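Local coordinates for microcin B17-processing protein McbB (PDB 6GRH), which is needed, together with its partner proteins, to process the inactive microcin B17 precursor McbA into the active antibiotic peptide, at residues K45-L50 with E78-T83; P105-N110 with W142-N147; L232-S237 with A272-C277. All coordinates share one frame; numbering follows the deposited sequence.

Contact 1: residues K45-L50 with E78-T83; sequences KVLESL and EFLITT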
loop_
_atom_site.group_PDB
_atom_site.type_symbol
_atom_site.label_atom_id
_atom_site.label_comp_id
_atom_site.label_asym_id
_atom_site.label_seq_id
_atom_site.Cartn_x
_atom_site.Cartn_y
_atom_site.Cartn_z
ATOM N N LYS B 45 7.431 21.012 49.512
ATOM C CA LYS B 45 7.760 22.379 49.097
ATOM C C LYS B 45 8.463 22.453 47.749
ATOM O O LYS B 45 8.099 23.259 46.903
ATOM C CB LYS B 45 8.583 23.107 50.189
ATOM N N VAL B 46 9.451 21.593 47.541
ATOM C CA VAL B 46 10.176 21.521 46.270
ATOM C C VAL B 46 9.225 21.199 45.126
ATOM O O VAL B 46 9.205 21.889 44.110
ATOM C CB VAL B 46 11.329 20.491 46.364
ATOM C CG1 VAL B 46 11.943 20.203 45.000
ATOM C CG2 VAL B 46 12.398 20.983 47.328
ATOM N N LEU B 47 8.423 20.149 45.302
ATOM C CA LEU B 47 7.485 19.738 44.288
ATOM C C LEU B 47 6.465 20.837 43.958
ATOM O O LEU B 47 6.180 21.058 42.801
ATOM C CB LEU B 47 6.777 18.430 44.691
ATOM C CG LEU B 47 7.678 17.220 44.796
ATOM C CD1 LEU B 47 6.958 16.092 45.547
ATOM C CD2 LEU B 47 8.182 16.765 43.432
ATOM N N GLU B 48 5.934 21.518 44.959
ATOM C CA GLU B 48 5.040 22.661 44.722
ATOM C C GLU B 48 5.683 23.786 43.885
ATOM O O GLU B 48 5.048 24.332 42.970
ATOM C CB GLU B 48 4.517 23.209 46.048
ATOM C CG GLU B 48 3.502 22.251 46.651
ATOM C CD GLU B 48 3.034 22.637 48.036
ATOM O OE1 GLU B 48 3.805 23.288 48.792
ATOM O OE2 GLU B 48 1.889 22.250 48.376
ATOM N N SER B 49 6.935 24.131 44.185
ATOM C CA SER B 49 7.643 25.152 43.408
ATOM C C SER B 49 7.911 24.695 41.986
ATOM O O SER B 49 7.712 25.468 41.051
ATOM C CB SER B 49 8.975 25.549 44.028
ATOM O OG SER B 49 9.773 26.129 43.000
ATOM N N LEU B 50 8.348 23.445 41.818
ATOM C CA LEU B 50 8.519 22.891 40.487
ATOM C C LEU B 50 7.213 22.888 39.699
ATOM O O LEU B 50 7.234 23.127 38.485
ATOM C CB LEU B 50 9.101 21.464 40.517
ATOM C CG LEU B 50 10.567 21.342 40.948
ATOM C CD1 LEU B 50 11.009 19.890 40.995
ATOM C CD2 LEU B 50 11.464 22.122 39.998
ATOM N N GLU B 78 17.872 12.408 42.295
ATOM C CA GLU B 78 17.594 10.994 42.013
ATOM C C GLU B 78 16.111 10.640 42.230
ATOM O O GLU B 78 15.508 9.901 41.440
ATOM C CB GLU B 78 18.476 10.098 42.896
ATOM C CG GLU B 78 18.507 8.651 42.444
ATOM C CD GLU B 78 19.358 7.767 43.348
ATOM O OE1 GLU B 78 19.891 8.239 44.395
ATOM O OE2 GLU B 78 19.493 6.574 42.996
ATOM N N PHE B 79 15.539 11.166 43.304
ATOM C CA PHE B 79 14.111 10.989 43.586
ATOM C C PHE B 79 13.257 11.625 42.481
ATOM O O PHE B 79 12.341 10.993 41.955
ATOM C CB PHE B 79 13.755 11.581 44.959
ATOM C CG PHE B 79 12.285 11.592 45.250
ATOM C CD1 PHE B 79 11.662 10.465 45.764
ATOM C CD2 PHE B 79 11.514 12.692 44.950
ATOM C CE1 PHE B 79 10.312 10.457 46.033
ATOM C CE2 PHE B 79 10.147 12.680 45.205
ATOM C CZ PHE B 79 9.559 11.567 45.762
ATOM N N LEU B 80 13.579 12.869 42.134
ATOM C CA LEU B 80 12.807 13.611 41.147
ATOM C C LEU B 80 12.887 12.968 39.766
ATOM O O LEU B 80 11.910 12.976 39.041
ATOM C CB LEU B 80 13.272 15.074 41.092
ATOM C CG LEU B 80 13.007 15.890 42.374
ATOM C CD1 LEU B 80 13.726 17.230 42.343
ATOM C CD2 LEU B 80 11.527 16.095 42.615
ATOM N N ILE B 81 14.054 12.416 39.416
ATOM C CA ILE B 81 14.257 11.772 38.133
ATOM C C ILE B 81 13.540 10.411 38.095
ATOM O O ILE B 81 12.842 10.106 37.116
ATOM C CB ILE B 81 15.752 11.558 37.800
ATOM C CG1 ILE B 81 16.403 12.909 37.462
ATOM C CG2 ILE B 81 15.936 10.589 36.622
ATOM C CD1 ILE B 81 17.917 12.893 37.532
ATOM N N THR B 82 13.751 9.602 39.128
ATOM C CA THR B 82 13.233 8.227 39.128
ATOM C C THR B 82 11.717 8.201 39.193
ATOM O O THR B 82 11.119 7.358 38.549
ATOM C CB THR B 82 13.832 7.352 40.242
ATOM O OG1 THR B 82 13.654 7.990 41.514
ATOM C CG2 THR B 82 15.300 7.109 40.000
ATOM N N THR B 83 11.103 9.151 39.906
ATOM C CA THR B 83 9.642 9.225 40.007
ATOM C C THR B 83 8.931 9.846 38.815
ATOM O O THR B 83 7.712 9.742 38.754
ATOM C CB THR B 83 9.186 9.957 41.295
ATOM O OG1 THR B 83 9.702 11.315 41.315
ATOM C CG2 THR B 83 9.625 9.196 42.531
#
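In L47 the CG atom lies opposite the carbonyl carbon and beside the backbone N (chi1 -65°). L80 takes the same form (chi1 -66°), and L50 is similar. These torsions send the methyl ends of the three leucines into the space between two helices. The gap is wide: the axes of the two short helical segments come no closer than 12.5 Å and cross at -54°. L80 reaches across from 78-83 and meets all three partners on 45-50. L47 and L80 run alongside each other, heading opposite ways, and their CD2 methyls meet at 3.5 Å. That is a close fit for two methyl groups. L50 comes tip to tip with L80, CD1 to CD1 at 4.0 Å. V46 adds a looser touch, its CG1 lying 4.4 Å from L80 CD1. The contact is wholly apolar, small and buried.

At the C-terminal part of 78-83, T83 OG1 donates to F79 O at 2.7 Å, while T83 N reaches the same oxygen from the opposite face of the carbonyl plane. This side chain also places T83 CG2 3.8 Å above one face of the F79 ring, towards its rim.

Three helices and a small antiparallel sheet make up this region, which is consistent with a winged helix-like peptide-recognition domain. Helix 59-68 flanks the contact: its L65 packs on L50 and its L62 on L80. L47 also rests on I20 of strand 13-23 and I38 of strand 34-38. L50 packs on I15 and F18 of strand 13-23. F79 lies against V36 and I38, and its ring makes an edge-to-face pair with an aromatic side chain on the chain of another protein in the assembly.

Contact 2: residues P105-N110 with W142-N147; sequences PHLFSN and WLHLEN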
loop_
_atom_site.group_PDB
_atom_site.type_symbol
_atom_site.label_atom_id
_atom_site.label_comp_id
_atom_site.label_asym_id
_atom_site.label_seq_id
_atom_site.Cartn_x
_atom_site.Cartn_y
_atom_site.Cartn_z
ATOM N N PRO B 105 -2.650 34.095 12.753
ATOM C CA PRO B 105 -1.723 34.210 13.885
ATOM C C PRO B 105 -2.397 34.359 15.237
ATOM O O PRO B 105 -1.835 33.926 16.230
ATOM C CB PRO B 105 -0.908 35.463 13.556
ATOM C CG PRO B 105 -1.801 36.271 12.671
ATOM C CD PRO B 105 -2.536 35.245 11.834
ATOM N N HIS B 106 -3.573 34.989 15.278
ATOM C CA HIS B 106 -4.375 35.079 16.519
ATOM C C HIS B 106 -4.690 33.722 17.210
ATOM O O HIS B 106 -4.769 33.673 18.426
ATOM C CB HIS B 106 -5.663 35.901 16.297
ATOM C CG HIS B 106 -6.500 35.424 15.146
ATOM N ND1 HIS B 106 -6.125 35.587 13.824
ATOM C CD2 HIS B 106 -7.694 34.782 15.121
ATOM C CE1 HIS B 106 -7.056 35.079 13.038
ATOM N NE2 HIS B 106 -8.019 34.586 13.801
ATOM N N LEU B 107 -4.807 32.627 16.449
ATOM C CA LEU B 107 -4.956 31.273 17.024
ATOM C C LEU B 107 -3.774 30.897 17.925
ATOM O O LEU B 107 -3.913 30.067 18.813
ATOM C CB LEU B 107 -5.137 30.205 15.918
ATOM C CG LEU B 107 -5.123 28.705 16.300
ATOM C CD1 LEU B 107 -6.287 28.384 17.256
ATOM C CD2 LEU B 107 -5.141 27.798 15.045
ATOM N N PHE B 108 -2.618 31.519 17.696
ATOM C CA PHE B 108 -1.394 31.217 18.424
ATOM C C PHE B 108 -0.957 32.323 19.365
ATOM O O PHE B 108 0.172 32.295 19.823
ATOM C CB PHE B 108 -0.267 30.974 17.434
ATOM C CG PHE B 108 -0.543 29.869 16.484
ATOM C CD1 PHE B 108 -0.966 30.135 15.199
ATOM C CD2 PHE B 108 -0.405 28.558 16.889
ATOM C CE1 PHE B 108 -1.206 29.096 14.302
ATOM C CE2 PHE B 108 -0.639 27.514 16.001
ATOM C CZ PHE B 108 -1.050 27.791 14.706
ATOM N N SER B 109 -1.848 33.250 19.684
ATOM C CA SER B 109 -1.460 34.425 20.461
ATOM C C SER B 109 -1.008 34.095 21.898
ATOM O O SER B 109 -0.342 34.908 22.523
ATOM C CB SER B 109 -2.584 35.446 20.483
ATOM O OG SER B 109 -3.700 34.918 21.147
ATOM N N ASN B 110 -1.363 32.925 22.427
ATOM C CA ASN B 110 -0.833 32.487 23.720
ATOM C C ASN B 110 0.183 31.330 23.625
ATOM O O ASN B 110 0.677 30.872 24.652
ATOM C CB ASN B 110 -1.999 32.149 24.660
ATOM C CG ASN B 110 -2.803 33.376 25.064
ATOM O OD1 ASN B 110 -4.021 33.421 24.885
ATOM N ND2 ASN B 110 -2.128 34.390 25.574
ATOM N N TRP B 142 7.370 26.601 10.909
ATOM C CA TRP B 142 6.063 25.993 10.813
ATOM C C TRP B 142 5.123 26.947 10.090
ATOM O O TRP B 142 4.842 28.025 10.585
ATOM C CB TRP B 142 5.495 25.657 12.204
ATOM C CG TRP B 142 4.305 24.733 12.109
ATOM C CD1 TRP B 142 3.118 24.991 11.446
ATOM C CD2 TRP B 142 4.186 23.416 12.633
ATOM N NE1 TRP B 142 2.276 23.922 11.561
ATOM C CE2 TRP B 142 2.908 22.930 12.251
ATOM C CE3 TRP B 142 5.026 22.594 13.391
ATOM C CZ2 TRP B 142 2.448 21.656 12.598
ATOM C CZ3 TRP B 142 4.582 21.325 13.735
ATOM C CH2 TRP B 142 3.297 20.867 13.331
ATOM N N LEU B 143 4.641 26.550 8.902
ATOM C CA LEU B 143 3.680 27.350 8.155
ATOM C C LEU B 143 2.297 26.728 8.275
ATOM O O LEU B 143 2.095 25.624 7.801
ATOM C CB LEU B 143 4.099 27.437 6.703
ATOM C CG LEU B 143 3.171 28.104 5.692
ATOM C CD1 LEU B 143 2.866 29.557 6.042
ATOM C CD2 LEU B 143 3.813 27.997 4.304
ATOM N N HIS B 144 1.356 27.437 8.896
ATOM C CA HIS B 144 0.019 26.917 9.119
ATOM C C HIS B 144 -0.960 27.798 8.358
ATOM O O HIS B 144 -1.033 28.997 8.613
ATOM C CB HIS B 144 -0.319 26.877 10.606
ATOM C CG HIS B 144 -1.734 26.496 10.887
ATOM N ND1 HIS B 144 -2.197 25.214 10.711
ATOM C CD2 HIS B 144 -2.799 27.237 11.255
ATOM C CE1 HIS B 144 -3.487 25.178 11.000
ATOM N NE2 HIS B 144 -3.870 26.385 11.368
ATOM N N LEU B 145 -1.738 27.183 7.457
ATOM C CA LEU B 145 -2.725 27.887 6.638
ATOM C C LEU B 145 -4.142 27.326 6.789
ATOM O O LEU B 145 -4.364 26.134 6.529
ATOM C CB LEU B 145 -2.323 27.802 5.167
ATOM C CG LEU B 145 -0.984 28.456 4.822
ATOM C CD1 LEU B 145 -0.633 28.234 3.360
ATOM C CD2 LEU B 145 -1.026 29.942 5.136
ATOM N N GLU B 146 -5.082 28.166 7.223
ATOM C CA GLU B 146 -6.517 27.883 7.087
ATOM C C GLU B 146 -7.004 28.121 5.666
ATOM O O GLU B 146 -7.784 27.334 5.124
ATOM C CB GLU B 146 -7.359 28.714 8.067
ATOM C CG GLU B 146 -7.350 28.137 9.454
ATOM C CD GLU B 146 -8.417 28.658 10.406
ATOM O OE1 GLU B 146 -9.414 29.300 9.999
ATOM O OE2 GLU B 146 -8.242 28.353 11.594
ATOM N N ASN B 147 -6.555 29.208 5.057
ATOM C CA ASN B 147 -6.930 29.512 3.692
ATOM C C ASN B 147 -5.731 29.233 2.795
ATOM O O ASN B 147 -4.877 30.083 2.582
ATOM C CB ASN B 147 -7.441 30.931 3.608
ATOM C CG ASN B 147 -8.593 31.160 4.561
ATOM O OD1 ASN B 147 -9.567 30.391 4.572
ATOM N ND2 ASN B 147 -8.477 32.188 5.407
#
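F108 turns the edge of its ring toward the face of the H144 imidazole, offset from its centre. The two planes stand at 86°, and the centroids are 5.7 Å apart, so the pair is an offset edge-to-face stack. H144 CD2 is the atom that meets the phenyl edge. It lies in the plane of the F108 ring, 3.9 Å from F108 CZ, with F108 CE1 equally near. L107 supplies the second touch. It lies roughly perpendicular to the H144 side chain, with L107 CD2 4.1 Å from H144 NE2. The two neighbours on 105-110 thus meet adjoining atoms of one imidazole. They also pack on each other: L107 CB sits 4.2 Å above one face of the F108 ring, towards the rim. H144 extends toward them because its CG is anti to the backbone N (chi1 174°).

The 3-10 turn of 105-107, which carries L107 and leads into F108, is closed by its own backbone, F108 N donating to P105 O at 2.9 Å. S109 OG also donates to H106 O at 3.2 Å. This loop follows strand 97-102, and H144 is on strand 139-144 beside it. Its place at the end of the parallel part of the mixed sheet is consistent with the Rossmann-like fold of E1-type proteins. D103 in the same loop accepts from the backbone N of both E146 and N147.

The imidazole is held in two ways. ND1 is hydrogen-bonded to S171 OG, which W142 NE1 also reaches, and this bond should help fix the rotation of the ring. L107 CD2 lies near NE2, and the phenyl edge meets CD2, so 105-110 adds only van der Waals and edge-to-face contact.

Contact 3: residues L232-S237 with A272-C277; sequences LALGES and ADLITC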
loop_
_atom_site.group_PDB
_atom_site.type_symbol
_atom_site.label_atom_id
_atom_site.label_comp_id
_atom_site.label_asym_id
_atom_site.label_seq_id
_atom_site.Cartn_x
_atom_site.Cartn_y
_atom_site.Cartn_z
ATOM N N LEU B 232 -13.616 21.247 4.679
ATOM C CA LEU B 232 -14.801 21.565 5.471
ATOM C C LEU B 232 -14.522 22.827 6.273
ATOM O O LEU B 232 -13.375 23.111 6.620
ATOM C CB LEU B 232 -15.191 20.419 6.411
ATOM C CG LEU B 232 -15.982 19.227 5.848
ATOM C CD1 LEU B 232 -16.528 18.415 7.011
ATOM C CD2 LEU B 232 -17.120 19.634 4.926
ATOM N N ALA B 233 -15.590 23.569 6.540
ATOM C CA ALA B 233 -15.553 24.800 7.336
ATOM C C ALA B 233 -15.135 24.472 8.777
ATOM O O ALA B 233 -15.580 23.492 9.352
ATOM C CB ALA B 233 -16.912 25.496 7.309
ATOM N N LEU B 234 -14.268 25.293 9.341
ATOM C CA LEU B 234 -13.702 25.031 10.638
ATOM C C LEU B 234 -14.495 25.713 11.729
ATOM O O LEU B 234 -14.936 26.842 11.553
ATOM C CB LEU B 234 -12.246 25.493 10.690
ATOM C CG LEU B 234 -11.297 24.769 9.739
ATOM C CD1 LEU B 234 -9.908 25.374 9.861
ATOM C CD2 LEU B 234 -11.232 23.294 10.063
ATOM N N GLY B 235 -14.675 25.008 12.846
ATOM C CA GLY B 235 -15.249 25.567 14.056
ATOM C C GLY B 235 -14.165 25.641 15.104
ATOM O O GLY B 235 -13.018 25.200 14.845
ATOM N N GLU B 236 -14.521 26.170 16.284
ATOM C CA GLU B 236 -13.603 26.257 17.409
ATOM C C GLU B 236 -13.006 24.891 17.772
ATOM O O GLU B 236 -11.813 24.802 18.059
ATOM C CB GLU B 236 -14.248 26.892 18.656
ATOM C CG GLU B 236 -13.241 27.260 19.759
ATOM C CD GLU B 236 -13.797 27.416 21.195
ATOM O OE1 GLU B 236 -14.806 28.110 21.437
ATOM O OE2 GLU B 236 -13.174 26.843 22.130
ATOM N N SER B 237 -13.805 23.825 17.759
ATOM C CA SER B 237 -13.267 22.533 18.200
ATOM C C SER B 237 -12.210 21.987 17.227
ATOM O O SER B 237 -11.216 21.431 17.661
ATOM C CB SER B 237 -14.378 21.514 18.439
ATOM O OG SER B 237 -14.914 21.081 17.204
ATOM N N ALA B 272 -4.788 13.798 10.167
ATOM C CA ALA B 272 -5.856 13.525 11.123
ATOM C C ALA B 272 -7.203 13.690 10.437
ATOM O O ALA B 272 -7.453 14.709 9.807
ATOM C CB ALA B 272 -5.756 14.459 12.319
ATOM N N ASP B 273 -8.062 12.686 10.534
ATOM C CA ASP B 273 -9.429 12.825 10.088
ATOM C C ASP B 273 -10.210 13.596 11.151
ATOM O O ASP B 273 -10.341 13.127 12.277
ATOM C CB ASP B 273 -10.053 11.450 9.856
ATOM C CG ASP B 273 -11.437 11.532 9.247
ATOM O OD1 ASP B 273 -11.653 10.938 8.167
ATOM O OD2 ASP B 273 -12.324 12.188 9.831
ATOM N N LEU B 274 -10.720 14.777 10.800
ATOM C CA LEU B 274 -11.422 15.630 11.762
ATOM C C LEU B 274 -12.778 15.090 12.237
ATOM O O LEU B 274 -13.298 15.540 13.271
ATOM C CB LEU B 274 -11.566 17.050 11.230
ATOM C CG LEU B 274 -10.252 17.820 11.105
ATOM C CD1 LEU B 274 -10.470 19.110 10.322
ATOM C CD2 LEU B 274 -9.631 18.084 12.458
ATOM N N ILE B 275 -13.333 14.119 11.510
ATOM C CA ILE B 275 -14.590 13.479 11.895
ATOM C C ILE B 275 -14.339 12.361 12.924
ATOM O O ILE B 275 -14.906 12.375 14.011
ATOM C CB ILE B 275 -15.349 12.919 10.665
ATOM C CG1 ILE B 275 -15.479 13.977 9.552
ATOM C CG2 ILE B 275 -16.751 12.410 11.063
ATOM C CD1 ILE B 275 -16.128 15.278 9.998
ATOM N N THR B 276 -13.505 11.389 12.563
ATOM C CA THR B 276 -13.231 10.248 13.436
ATOM C C THR B 276 -12.156 10.512 14.454
ATOM O O THR B 276 -12.000 9.729 15.377
ATOM C CB THR B 276 -12.787 8.990 12.643
ATOM O OG1 THR B 276 -11.547 9.267 11.969
ATOM C CG2 THR B 276 -13.857 8.563 11.693
ATOM N N CYS B 277 -11.393 11.587 14.270
ATOM C CA CYS B 277 -10.205 11.911 15.063
ATOM C C CYS B 277 -9.055 10.902 15.017
ATOM O O CYS B 277 -8.181 10.952 15.869
ATOM C CB CYS B 277 -10.557 12.291 16.511
ATOM S SG CYS B 277 -11.954 13.442 16.615
#
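L234 meets L274, and L232 meets I275. The carboxylate of D273 takes no part across the contact; it organises the turn that carries L274 and I275. D273 is deposited in two conformers, so its bonds are described for one. There, D273 OD2 receives I275 N at 2.8 Å, nearly in line with the C-O bond. T276 N comes to the same oxygen at 3.1 Å, but from above the carboxylate plane, 50° out of it. The first bond makes an Asx turn and the second an Asx motif. Together they hold the turn that follows strand 269-273. L274 points toward 232-237, and the end of I275 also comes near it. L234 CD2 touches L274 CD1 at 4.3 Å. L232 CD1 lies 4.4 Å from I275 CD1, a touch less certain because L232 also has two conformers. Both L234 and L274 pack on Y173 of strand 167-174. G235 is the N-cap of helix 236-254, and its N bonds to E238 OE1. The contact also borders the second subunit, another copy of this protein: H244 NE2 and R248 NE of that subunit both bond to L274 O.

Overall arrangement
From the N terminus the three contacts follow in series, and none encloses or crosses another. Contact 1 closes first, over 27 mostly helical residues, and holds helices 41-52 and 73-82 together beside the small antiparallel sheet. The chain then enters the mixed sheet. Contact 2 closes a 31-residue excursion through helix 111-115 and strand 122-127, and joins the loop after strand 97-102 to strand 139-144. Contact 3 closes last, tying the approach to helix 236-254 to the end of strand 269-273. Contacts 2 and 3 touch, E146 CD lying 3.6 Å from L234 CD1. Contact 1 stands apart, its centre 35 Å from that of contact 2.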